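Salicylic acid-binding protein 2 (Nicotiana tabacum, PDB 1XKL) hydrolyses methyl salicylate to salicylic acid and methanol, releasing the active hormone that triggers systemic acquired resistance in tobacco. Local coordinates at residues M85-P95 / Y191-R202; L156-C164 / C207-E215. All coordinates share one frame; numbering follows the deposited sequence.

Interaction 1: M85-P95 / Y191-R202; sequences MNLGLAMEKYP and YFTDERFGSVKR
Glu92 OE1 takes two backbone N-H groups of the loop 191-202. Thr193 N lies 2.8 Å from Glu92 OE1 and Phe197 N 3.0 Å from it, on opposite faces of the carboxylate plane. Glu92 OE2 uses its syn lone pair for Thr193 OG1, at 2.8 Å. With CG anti to the backbone N (chi1 -177°) and a bend at chi2, Glu92 carries its carboxylate to the N-H groups of Thr193 and Phe197. Arg196 comes back to the end of helix 83-93. Its NE makes a weak bond to Glu92 O, its NH2 another to Lys93 O, and Pro95 covers one face of the guanidinium.

Apolar contacts lie alongside. The Phe192 ring receives Leu89 CD1 (3.6 Å from CE1) and the selenomethionine methyl of Met85 at its edge. Gly88 leaves room for CE1 of this ring, 3.4 Å from Gly88 C. Selenomethionine Met91 makes an oblique Met-aromatic contact with Phe197, and its CE also meets Val200 CB. Met91 also packs on strand 98-104, so its side chain joins the helix to both the alpha/beta hydrolase sheet and the loop. Three bonds fix the rotation of the Glu92 carboxylate, and the two N-H donors would probably favour its ionised form.

Interaction 2: L156-C164 / C207-E215; sequences LAHKLYQLC and CTEDKGIPE. With STH (2-amino-4H-1,3-benzoxathiin-4-ol), chain E.
The direct polar bond between these segments runs from Gln162 NE2 to Glu209 O. It is short, 2.7 Å, but weak, because the N-H...O angle is only 128°. A second link goes through one water. That water donates to Lys159 O (2.7 Å) and to Gln162 OE1 (2.5 Å), and it accepts from Lys211 N. Both ends of the Gln162 amide are therefore used, one directly and one through water. A bend at chi2 (-82°) turns the amide toward the loop. Lys159, a salicylate-binding residue, sends NZ to Asn130, and Tyr122 OH is hydrogen-bonded to Gly212 O.

The loop 207-215 follows strand 202-207 of the alpha/beta hydrolase sheet and carries Asp210, the acid of the charge relay system. Asp210 OD1 accepts from Gly212 N (2.7 Å), nearly along its C-O axis, which makes an Asx turn. It also accepts from Ile213 N (3.0 Å), which comes from above the carboxylate plane. These two bonds fix the carboxylate, and its OD2 is bonded to the catalytic His238.

Other contacts are made by carbon atoms. Leu163 CD1 packs on Glu209 CB at 3.5 Å. The Lys211 chain runs past the Gln162 amide, with its CD 3.4 Å from His158 O. At the pocket, Leu160 CD2 touches Gly212 CA (3.7 Å) and also C3 of the bound 2-amino-4H-1,3-benzoxathiin-4-ol. Gly212 O and Ile213 CG1 approach C4 of the same ligand.

How the interactions relate
From the N terminus, the chain reaches helix 83-93 just after the catalytic Ser81. It then runs through strand 98-104 to helix 153-160, the first side of interaction 2. Next comes 191-202, which closes the loop of interaction 1 back onto 85-95. After strand 202-207 the chain enters 207-215 and closes interaction 2 on 156-164. The two closures cross. Strand 202-207 directly joins their later segments, one at each of its ends. Interaction 1 ties the loop before that strand to helix 83-93, and interaction 2 ties the loop after it to the end of helix 153-160. Their centres are 27 Å apart, on opposite sides of the chain's centre.

Interaction 1: M85-P95 / Y191-R202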
loop_
_atom_site.group_PDB
_atom_site.type_symbol
_atom_site.label_atom_id
_atom_site.label_comp_id
_atom_site.label_asym_id
_atom_site.label_seq_id
_atom_site.Cartn_x
_atom_site.Cartn_y
_atom_site.Cartn_z
HETATM N N MSE A 85 -25.601 -25.289 -11.821
HETATM C CA MSE A 85 -26.031 -24.477 -12.959
HETATM C C MSE A 85 -25.056 -24.711 -14.113
HETATM O O MSE A 85 -25.468 -24.758 -15.274
HETATM C CB MSE A 85 -26.067 -22.988 -12.594
HETATM C CG MSE A 85 -27.058 -22.608 -11.496
HETATM SE SE MSE A 85 -28.915 -23.032 -11.936
HETATM C CE MSE A 85 -29.102 -21.919 -13.515
ATOM N N ASN A 86 -23.770 -24.865 -13.795
ATOM C CA ASN A 86 -22.750 -25.113 -14.818
ATOM C C ASN A 86 -23.021 -26.461 -15.464
ATOM O O ASN A 86 -22.861 -26.636 -16.672
ATOM C CB ASN A 86 -21.342 -25.135 -14.199
ATOM C CG ASN A 86 -20.979 -23.833 -13.531
ATOM O OD1 ASN A 86 -20.932 -23.738 -12.305
ATOM N ND2 ASN A 86 -20.739 -22.815 -14.334
ATOM N N LEU A 87 -23.421 -27.421 -14.643
ATOM C CA LEU A 87 -23.733 -28.754 -15.132
ATOM C C LEU A 87 -24.812 -28.705 -16.206
ATOM O O LEU A 87 -24.762 -29.449 -17.181
ATOM C CB LEU A 87 -24.224 -29.629 -13.985
ATOM C CG LEU A 87 -23.298 -30.753 -13.535
ATOM C CD1 LEU A 87 -21.980 -30.182 -13.044
ATOM C CD2 LEU A 87 -23.997 -31.546 -12.450
ATOM N N GLY A 88 -25.786 -27.823 -16.014
ATOM C CA GLY A 88 -26.882 -27.706 -16.960
ATOM C C GLY A 88 -26.466 -27.408 -18.382
ATOM O O GLY A 88 -27.051 -27.938 -19.327
ATOM N N LEU A 89 -25.464 -26.549 -18.547
ATOM C CA LEU A 89 -25.001 -26.211 -19.886
ATOM C C LEU A 89 -24.332 -27.417 -20.527
ATOM O O LEU A 89 -24.461 -27.637 -21.729
ATOM C CB LEU A 89 -24.025 -25.034 -19.853
ATOM C CG LEU A 89 -24.591 -23.613 -19.763
ATOM C CD1 LEU A 89 -25.243 -23.397 -18.405
ATOM C CD2 LEU A 89 -23.466 -22.613 -19.975
ATOM N N ALA A 90 -23.618 -28.204 -19.727
ATOM C CA ALA A 90 -22.940 -29.383 -20.259
ATOM C C ALA A 90 -23.959 -30.434 -20.681
ATOM O O ALA A 90 -23.810 -31.073 -21.725
ATOM C CB ALA A 90 -21.981 -29.957 -19.216
HETATM N N MSE A 91 -24.988 -30.613 -19.857
HETATM C CA MSE A 91 -26.060 -31.571 -20.132
HETATM C C MSE A 91 -26.845 -31.124 -21.360
HETATM O O MSE A 91 -27.341 -31.948 -22.125
HETATM C CB MSE A 91 -27.005 -31.654 -18.927
HETATM C CG MSE A 91 -26.333 -32.145 -17.655
HETATM SE SE MSE A 91 -27.127 -31.528 -15.994
HETATM C CE MSE A 91 -28.769 -32.581 -15.994
ATOM N N GLU A 92 -26.962 -29.813 -21.548
ATOM C CA GLU A 92 -27.705 -29.297 -22.694
ATOM C C GLU A 92 -26.940 -29.518 -23.994
ATOM O O GLU A 92 -27.527 -29.893 -25.009
ATOM C CB GLU A 92 -27.997 -27.805 -22.517
ATOM C CG GLU A 92 -28.839 -27.175 -23.632
ATOM C CD GLU A 92 -30.234 -27.778 -23.742
ATOM O OE1 GLU A 92 -30.768 -28.231 -22.711
ATOM O OE2 GLU A 92 -30.802 -27.782 -24.854
ATOM N N LYS A 93 -25.627 -29.309 -23.951
ATOM C CA LYS A 93 -24.783 -29.449 -25.133
ATOM C C LYS A 93 -24.259 -30.852 -25.436
ATOM O O LYS A 93 -24.088 -31.212 -26.597
ATOM C CB LYS A 93 -23.589 -28.497 -25.024
ATOM C CG LYS A 93 -23.903 -27.050 -25.322
ATOM C CD LYS A 93 -24.050 -26.833 -26.821
ATOM C CE LYS A 93 -24.363 -25.380 -27.137
ATOM N NZ LYS A 93 -23.255 -24.464 -26.738
ATOM N N TYR A 94 -23.995 -31.638 -24.398
ATOM C CA TYR A 94 -23.461 -32.985 -24.576
ATOM C C TYR A 94 -24.244 -33.980 -23.717
ATOM O O TYR A 94 -23.670 -34.679 -22.878
ATOM C CB TYR A 94 -21.986 -33.004 -24.162
ATOM C CG TYR A 94 -21.153 -31.927 -24.813
ATOM C CD1 TYR A 94 -20.621 -32.110 -26.088
ATOM C CD2 TYR A 94 -20.926 -30.709 -24.170
ATOM C CE1 TYR A 94 -19.888 -31.114 -26.713
ATOM C CE2 TYR A 94 -20.191 -29.698 -24.787
ATOM C CZ TYR A 94 -19.676 -29.912 -26.065
ATOM O OH TYR A 94 -18.980 -28.918 -26.718
ATOM N N PRO A 95 -25.566 -34.071 -23.930
ATOM C CA PRO A 95 -26.381 -34.997 -23.139
ATOM C C PRO A 95 -25.995 -36.467 -23.254
ATOM O O PRO A 95 -26.059 -37.208 -22.272
ATOM C CB PRO A 95 -27.797 -34.732 -23.647
ATOM C CG PRO A 95 -27.567 -34.334 -25.074
ATOM C CD PRO A 95 -26.381 -33.403 -24.961
ATOM N N TYR A 191 -31.496 -21.313 -21.434
ATOM C CA TYR A 191 -30.449 -22.281 -21.732
ATOM C C TYR A 191 -30.828 -23.751 -21.891
ATOM O O TYR A 191 -30.484 -24.394 -22.885
ATOM C CB TYR A 191 -29.376 -22.198 -20.646
ATOM C CG TYR A 191 -28.480 -20.984 -20.700
ATOM C CD1 TYR A 191 -27.570 -20.811 -21.741
ATOM C CD2 TYR A 191 -28.480 -20.051 -19.665
ATOM C CE1 TYR A 191 -26.671 -19.741 -21.743
ATOM C CE2 TYR A 191 -27.586 -18.980 -19.657
ATOM C CZ TYR A 191 -26.682 -18.834 -20.694
ATOM O OH TYR A 191 -25.771 -17.803 -20.652
ATOM N N PHE A 192 -31.526 -24.273 -20.896
ATOM C CA PHE A 192 -31.891 -25.679 -20.845
ATOM C C PHE A 192 -33.234 -26.055 -21.451
ATOM O O PHE A 192 -34.207 -25.318 -21.326
ATOM C CB PHE A 192 -31.853 -26.106 -19.383
ATOM C CG PHE A 192 -30.873 -25.318 -18.567
ATOM C CD1 PHE A 192 -29.504 -25.446 -18.797
ATOM C CD2 PHE A 192 -31.311 -24.446 -17.580
ATOM C CE1 PHE A 192 -28.584 -24.705 -18.064
ATOM C CE2 PHE A 192 -30.400 -23.697 -16.837
ATOM C CZ PHE A 192 -29.030 -23.833 -17.075
ATOM N N THR A 193 -33.273 -27.216 -22.098
ATOM C CA THR A 193 -34.495 -27.717 -22.712
ATOM C C THR A 193 -34.717 -29.157 -22.255
ATOM O O THR A 193 -33.774 -29.848 -21.871
ATOM C CB THR A 193 -34.413 -27.687 -24.248
ATOM O OG1 THR A 193 -33.450 -28.648 -24.692
ATOM C CG2 THR A 193 -33.999 -26.300 -24.732
ATOM N N ASP A 194 -35.967 -29.599 -22.295
ATOM C CA ASP A 194 -36.331 -30.947 -21.876
ATOM C C ASP A 194 -35.720 -31.996 -22.801
ATOM O O ASP A 194 -35.281 -33.059 -22.362
ATOM C CB ASP A 194 -37.852 -31.085 -21.891
ATOM C CG ASP A 194 -38.333 -32.377 -21.266
ATOM O OD1 ASP A 194 -39.456 -32.802 -21.610
ATOM O OD2 ASP A 194 -37.610 -32.955 -20.432
ATOM N N GLU A 195 -35.699 -31.682 -24.087
ATOM C CA GLU A 195 -35.175 -32.588 -25.091
ATOM C C GLU A 195 -33.720 -32.982 -24.857
ATOM O O GLU A 195 -33.344 -34.141 -25.040
ATOM C CB GLU A 195 -35.310 -31.951 -26.471
ATOM C CG GLU A 195 -35.223 -32.935 -27.612
ATOM C CD GLU A 195 -36.334 -33.966 -27.561
ATOM O OE1 GLU A 195 -37.512 -33.566 -27.396
ATOM O OE2 GLU A 195 -36.030 -35.176 -27.689
ATOM N N ARG A 196 -32.898 -32.023 -24.449
ATOM C CA ARG A 196 -31.483 -32.297 -24.233
ATOM C C ARG A 196 -31.145 -32.339 -22.744
ATOM O O ARG A 196 -30.964 -33.419 -22.177
ATOM C CB ARG A 196 -30.657 -31.243 -24.979
ATOM C CG ARG A 196 -31.021 -31.179 -26.464
ATOM C CD ARG A 196 -30.272 -30.087 -27.227
ATOM N NE ARG A 196 -28.838 -30.341 -27.305
ATOM C CZ ARG A 196 -28.280 -31.369 -27.938
ATOM N NH1 ARG A 196 -29.031 -32.261 -28.564
ATOM N NH2 ARG A 196 -26.960 -31.500 -27.952
ATOM N N PHE A 197 -31.072 -31.171 -22.114
ATOM C CA PHE A 197 -30.787 -31.084 -20.684
ATOM C C PHE A 197 -31.579 -32.151 -19.945
ATOM O O PHE A 197 -31.018 -32.974 -19.224
ATOM C CB PHE A 197 -31.206 -29.708 -20.143
ATOM C CG PHE A 197 -31.284 -29.642 -18.633
ATOM C CD1 PHE A 197 -30.138 -29.426 -17.868
ATOM C CD2 PHE A 197 -32.506 -29.792 -17.977
ATOM C CE1 PHE A 197 -30.203 -29.384 -16.477
ATOM C CE2 PHE A 197 -32.582 -29.752 -16.584
ATOM C CZ PHE A 197 -31.431 -29.537 -15.831
ATOM N N GLY A 198 -32.895 -32.113 -20.141
ATOM C CA GLY A 198 -33.798 -33.037 -19.482
ATOM C C GLY A 198 -33.660 -34.510 -19.805
ATOM O O GLY A 198 -34.221 -35.343 -19.097
ATOM N N SER A 199 -32.923 -34.843 -20.860
ATOM C CA SER A 199 -32.741 -36.236 -21.242
ATOM C C SER A 199 -31.673 -36.920 -20.389
ATOM O O SER A 199 -31.427 -38.116 -20.540
ATOM C CB SER A 199 -32.349 -36.339 -22.720
ATOM O OG SER A 199 -30.958 -36.139 -22.905
ATOM N N VAL A 200 -31.045 -36.162 -19.494
ATOM C CA VAL A 200 -29.992 -36.692 -18.624
ATOM C C VAL A 200 -30.507 -37.027 -17.219
ATOM O O VAL A 200 -31.219 -36.232 -16.614
ATOM C CB VAL A 200 -28.823 -35.681 -18.492
ATOM C CG1 VAL A 200 -27.718 -36.269 -17.624
ATOM C CG2 VAL A 200 -28.279 -35.328 -19.867
ATOM N N LYS A 201 -30.147 -38.201 -16.700
ATOM C CA LYS A 201 -30.594 -38.591 -15.363
ATOM C C LYS A 201 -29.981 -37.684 -14.308
ATOM O O LYS A 201 -28.785 -37.382 -14.351
ATOM C CB LYS A 201 -30.227 -40.047 -15.062
ATOM C CG LYS A 201 -30.804 -41.029 -16.061
ATOM C CD LYS A 201 -30.921 -42.413 -15.476
ATOM C CE LYS A 201 -31.338 -43.402 -16.545
ATOM N NZ LYS A 201 -32.554 -42.942 -17.272
ATOM N N ARG A 202 -30.814 -37.258 -13.362
ATOM C CA ARG A 202 -30.385 -36.373 -12.291
ATOM C C ARG A 202 -30.461 -37.027 -10.919
ATOM O O ARG A 202 -31.482 -37.612 -10.550
ATOM C CB ARG A 202 -31.252 -35.110 -12.250
ATOM C CG ARG A 202 -31.365 -34.344 -13.559
ATOM C CD ARG A 202 -31.975 -32.955 -13.336
ATOM N NE ARG A 202 -33.406 -32.964 -13.013
ATOM C CZ ARG A 202 -34.382 -32.920 -13.918
ATOM N NH1 ARG A 202 -34.096 -32.868 -15.210
ATOM N NH2 ARG A 202 -35.646 -32.906 -13.529
#

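Interaction 2: L156-C164 / C207-E215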
loop_
_atom_site.group_PDB
_atom_site.type_symbol
_atom_site.label_atom_id
_atom_site.label_comp_id
_atom_site.label_asym_id
_atom_site.label_seq_id
_atom_site.Cartn_x
_atom_site.Cartn_y
_atom_site.Cartn_z
ATOM N N LEU A 156 -18.494 -17.914 5.553
ATOM C CA LEU A 156 -17.907 -19.230 5.350
ATOM C C LEU A 156 -17.938 -20.055 6.629
ATOM O O LEU A 156 -18.336 -21.217 6.621
ATOM C CB LEU A 156 -16.454 -19.113 4.879
ATOM C CG LEU A 156 -16.171 -18.562 3.491
ATOM C CD1 LEU A 156 -14.664 -18.399 3.333
ATOM C CD2 LEU A 156 -16.735 -19.507 2.417
ATOM N N ALA A 157 -17.524 -19.449 7.733
ATOM C CA ALA A 157 -17.462 -20.157 9.008
ATOM C C ALA A 157 -18.793 -20.545 9.642
ATOM O O ALA A 157 -18.898 -21.604 10.254
ATOM C CB ALA A 157 -16.648 -19.345 9.998
ATOM N N HIS A 158 -19.800 -19.687 9.493
ATOM C CA HIS A 158 -21.103 -19.925 10.099
ATOM C C HIS A 158 -22.204 -20.442 9.180
ATOM O O HIS A 158 -23.221 -20.951 9.654
ATOM C CB HIS A 158 -21.589 -18.644 10.786
ATOM C CG HIS A 158 -20.782 -18.255 11.985
ATOM N ND1 HIS A 158 -19.796 -17.288 11.948
ATOM C CD2 HIS A 158 -20.819 -18.701 13.263
ATOM C CE1 HIS A 158 -19.266 -17.157 13.151
ATOM N NE2 HIS A 158 -19.869 -18.004 13.968
ATOM N N LYS A 159 -22.019 -20.317 7.873
ATOM C CA LYS A 159 -23.047 -20.771 6.950
ATOM C C LYS A 159 -22.601 -21.878 6.008
ATOM O O LYS A 159 -23.432 -22.607 5.461
ATOM C CB LYS A 159 -23.568 -19.588 6.134
ATOM C CG LYS A 159 -24.163 -18.467 6.974
ATOM C CD LYS A 159 -25.391 -18.928 7.742
ATOM C CE LYS A 159 -26.111 -17.753 8.387
ATOM N NZ LYS A 159 -27.341 -18.176 9.110
ATOM N N LEU A 160 -21.296 -22.024 5.825
ATOM C CA LEU A 160 -20.811 -23.043 4.914
ATOM C C LEU A 160 -19.938 -24.135 5.539
ATOM O O LEU A 160 -20.070 -25.312 5.199
ATOM C CB LEU A 160 -20.054 -22.372 3.758
ATOM C CG LEU A 160 -20.793 -21.361 2.863
ATOM C CD1 LEU A 160 -19.982 -21.128 1.584
ATOM C CD2 LEU A 160 -22.164 -21.875 2.510
ATOM N N TYR A 161 -19.069 -23.746 6.467
ATOM C CA TYR A 161 -18.146 -24.680 7.105
ATOM C C TYR A 161 -18.395 -24.912 8.603
ATOM O O TYR A 161 -17.486 -25.336 9.315
ATOM C CB TYR A 161 -16.706 -24.168 6.928
ATOM C CG TYR A 161 -16.212 -24.066 5.493
ATOM C CD1 TYR A 161 -16.805 -23.188 4.581
ATOM C CD2 TYR A 161 -15.162 -24.866 5.042
ATOM C CE1 TYR A 161 -16.367 -23.114 3.252
ATOM C CE2 TYR A 161 -14.718 -24.800 3.716
ATOM C CZ TYR A 161 -15.326 -23.928 2.828
ATOM O OH TYR A 161 -14.918 -23.895 1.514
ATOM N N GLN A 162 -19.612 -24.668 9.084
ATOM C CA GLN A 162 -19.871 -24.819 10.514
ATOM C C GLN A 162 -19.545 -26.211 11.080
ATOM O O GLN A 162 -19.339 -26.358 12.284
ATOM C CB GLN A 162 -21.323 -24.397 10.858
ATOM C CG GLN A 162 -22.423 -25.457 10.755
ATOM C CD GLN A 162 -22.937 -25.670 9.350
ATOM O OE1 GLN A 162 -22.531 -24.987 8.411
ATOM N NE2 GLN A 162 -23.833 -26.635 9.195
ATOM N N LEU A 163 -19.475 -27.217 10.214
ATOM C CA LEU A 163 -19.165 -28.576 10.644
ATOM C C LEU A 163 -17.824 -29.069 10.101
ATOM O O LEU A 163 -17.478 -30.237 10.264
ATOM C CB LEU A 163 -20.268 -29.553 10.203
ATOM C CG LEU A 163 -21.663 -29.382 10.806
ATOM C CD1 LEU A 163 -22.639 -30.390 10.188
ATOM C CD2 LEU A 163 -21.578 -29.575 12.302
ATOM N N CYS A 164 -17.069 -28.194 9.445
ATOM C CA CYS A 164 -15.770 -28.593 8.912
ATOM C C CYS A 164 -14.687 -28.284 9.941
ATOM O O CYS A 164 -14.953 -27.624 10.944
ATOM C CB CYS A 164 -15.484 -27.873 7.587
ATOM S SG CYS A 164 -16.607 -28.329 6.216
ATOM N N CYS A 207 -27.644 -32.493 1.791
ATOM C CA CYS A 207 -26.790 -32.335 2.958
ATOM C C CYS A 207 -27.664 -31.719 4.052
ATOM O O CYS A 207 -27.839 -30.498 4.125
ATOM C CB CYS A 207 -25.588 -31.441 2.615
ATOM S SG CYS A 207 -24.524 -32.164 1.324
ATOM N N THR A 208 -28.222 -32.602 4.885
ATOM C CA THR A 208 -29.138 -32.246 5.969
ATOM C C THR A 208 -28.734 -31.088 6.864
ATOM O O THR A 208 -29.594 -30.364 7.359
ATOM C CB THR A 208 -29.441 -33.475 6.892
ATOM O OG1 THR A 208 -28.312 -33.746 7.732
ATOM C CG2 THR A 208 -29.745 -34.713 6.060
ATOM N N GLU A 209 -27.439 -30.893 7.075
ATOM C CA GLU A 209 -26.997 -29.814 7.951
ATOM C C GLU A 209 -26.531 -28.565 7.222
ATOM O O GLU A 209 -25.943 -27.670 7.825
ATOM C CB GLU A 209 -25.887 -30.322 8.866
ATOM C CG GLU A 209 -26.313 -31.500 9.716
ATOM C CD GLU A 209 -27.523 -31.178 10.565
ATOM O OE1 GLU A 209 -27.465 -30.187 11.323
ATOM O OE2 GLU A 209 -28.533 -31.911 10.474
ATOM N N ASP A 210 -26.811 -28.500 5.930
ATOM C CA ASP A 210 -26.415 -27.358 5.125
ATOM C C ASP A 210 -27.066 -26.070 5.613
ATOM O O ASP A 210 -28.288 -26.005 5.755
ATOM C CB ASP A 210 -26.818 -27.591 3.672
ATOM C CG ASP A 210 -26.049 -26.719 2.707
ATOM O OD1 ASP A 210 -25.797 -25.537 3.029
ATOM O OD2 ASP A 210 -25.706 -27.219 1.615
ATOM N N LYS A 211 -26.255 -25.044 5.861
ATOM C CA LYS A 211 -26.770 -23.750 6.296
ATOM C C LYS A 211 -26.667 -22.698 5.189
ATOM O O LYS A 211 -27.188 -21.596 5.336
ATOM C CB LYS A 211 -26.013 -23.225 7.518
ATOM C CG LYS A 211 -26.419 -23.814 8.859
ATOM C CD LYS A 211 -26.021 -22.833 9.950
ATOM C CE LYS A 211 -26.449 -23.306 11.322
ATOM N NZ LYS A 211 -25.669 -24.509 11.753
ATOM N N GLY A 212 -25.980 -23.019 4.097
ATOM C CA GLY A 212 -25.851 -22.054 3.014
ATOM C C GLY A 212 -27.080 -22.135 2.137
ATOM O O GLY A 212 -27.760 -21.142 1.854
ATOM N N ILE A 213 -27.337 -23.358 1.700
ATOM C CA ILE A 213 -28.487 -23.710 0.888
ATOM C C ILE A 213 -29.136 -24.749 1.795
ATOM O O ILE A 213 -28.851 -25.942 1.701
ATOM C CB ILE A 213 -28.072 -24.370 -0.436
ATOM C CG1 ILE A 213 -27.177 -23.421 -1.240
ATOM C CG2 ILE A 213 -29.305 -24.750 -1.228
ATOM C CD1 ILE A 213 -26.867 -23.916 -2.650
ATOM N N PRO A 214 -29.997 -24.295 2.714
ATOM C CA PRO A 214 -30.699 -25.157 3.672
ATOM C C PRO A 214 -31.398 -26.375 3.078
ATOM O O PRO A 214 -31.809 -26.367 1.919
ATOM C CB PRO A 214 -31.649 -24.190 4.385
ATOM C CG PRO A 214 -31.796 -23.042 3.419
ATOM C CD PRO A 214 -30.426 -22.894 2.847
ATOM N N GLU A 215 -31.496 -27.430 3.886
ATOM C CA GLU A 215 -32.118 -28.689 3.479
ATOM C C GLU A 215 -33.487 -28.472 2.871
ATOM O O GLU A 215 -33.839 -29.084 1.857
ATOM C CB GLU A 215 -32.267 -29.628 4.676
ATOM C CG GLU A 215 -32.858 -30.975 4.289
ATOM C CD GLU A 215 -33.019 -31.920 5.464
ATOM O OE1 GLU A 215 -33.280 -33.116 5.222
ATOM O OE2 GLU A 215 -32.890 -31.475 6.622
HETATM C C8 STH E . -23.423 -20.616 -4.475
HETATM O O8 STH E . -23.932 -20.000 -5.575
HETATM C C1 STH E . -24.024 -20.433 -3.122
HETATM C C2 STH E . -23.424 -21.124 -1.954
HETATM C C3 STH E . -24.000 -20.945 -0.663
HETATM C C4 STH E . -25.131 -20.088 -0.489
HETATM C C5 STH E . -25.710 -19.412 -1.607
HETATM C C6 STH E . -25.161 -19.571 -2.897
HETATM C C7 STH E . -21.957 -22.434 -3.393
HETATM O O2 STH E . -22.308 -21.989 -2.093
HETATM N N7 STH E . -20.601 -22.728 -3.386
HETATM S S7 STH E . -22.316 -21.465 -4.632
HETATM O O HOH W 1 -23.561 -25.162 6.182
#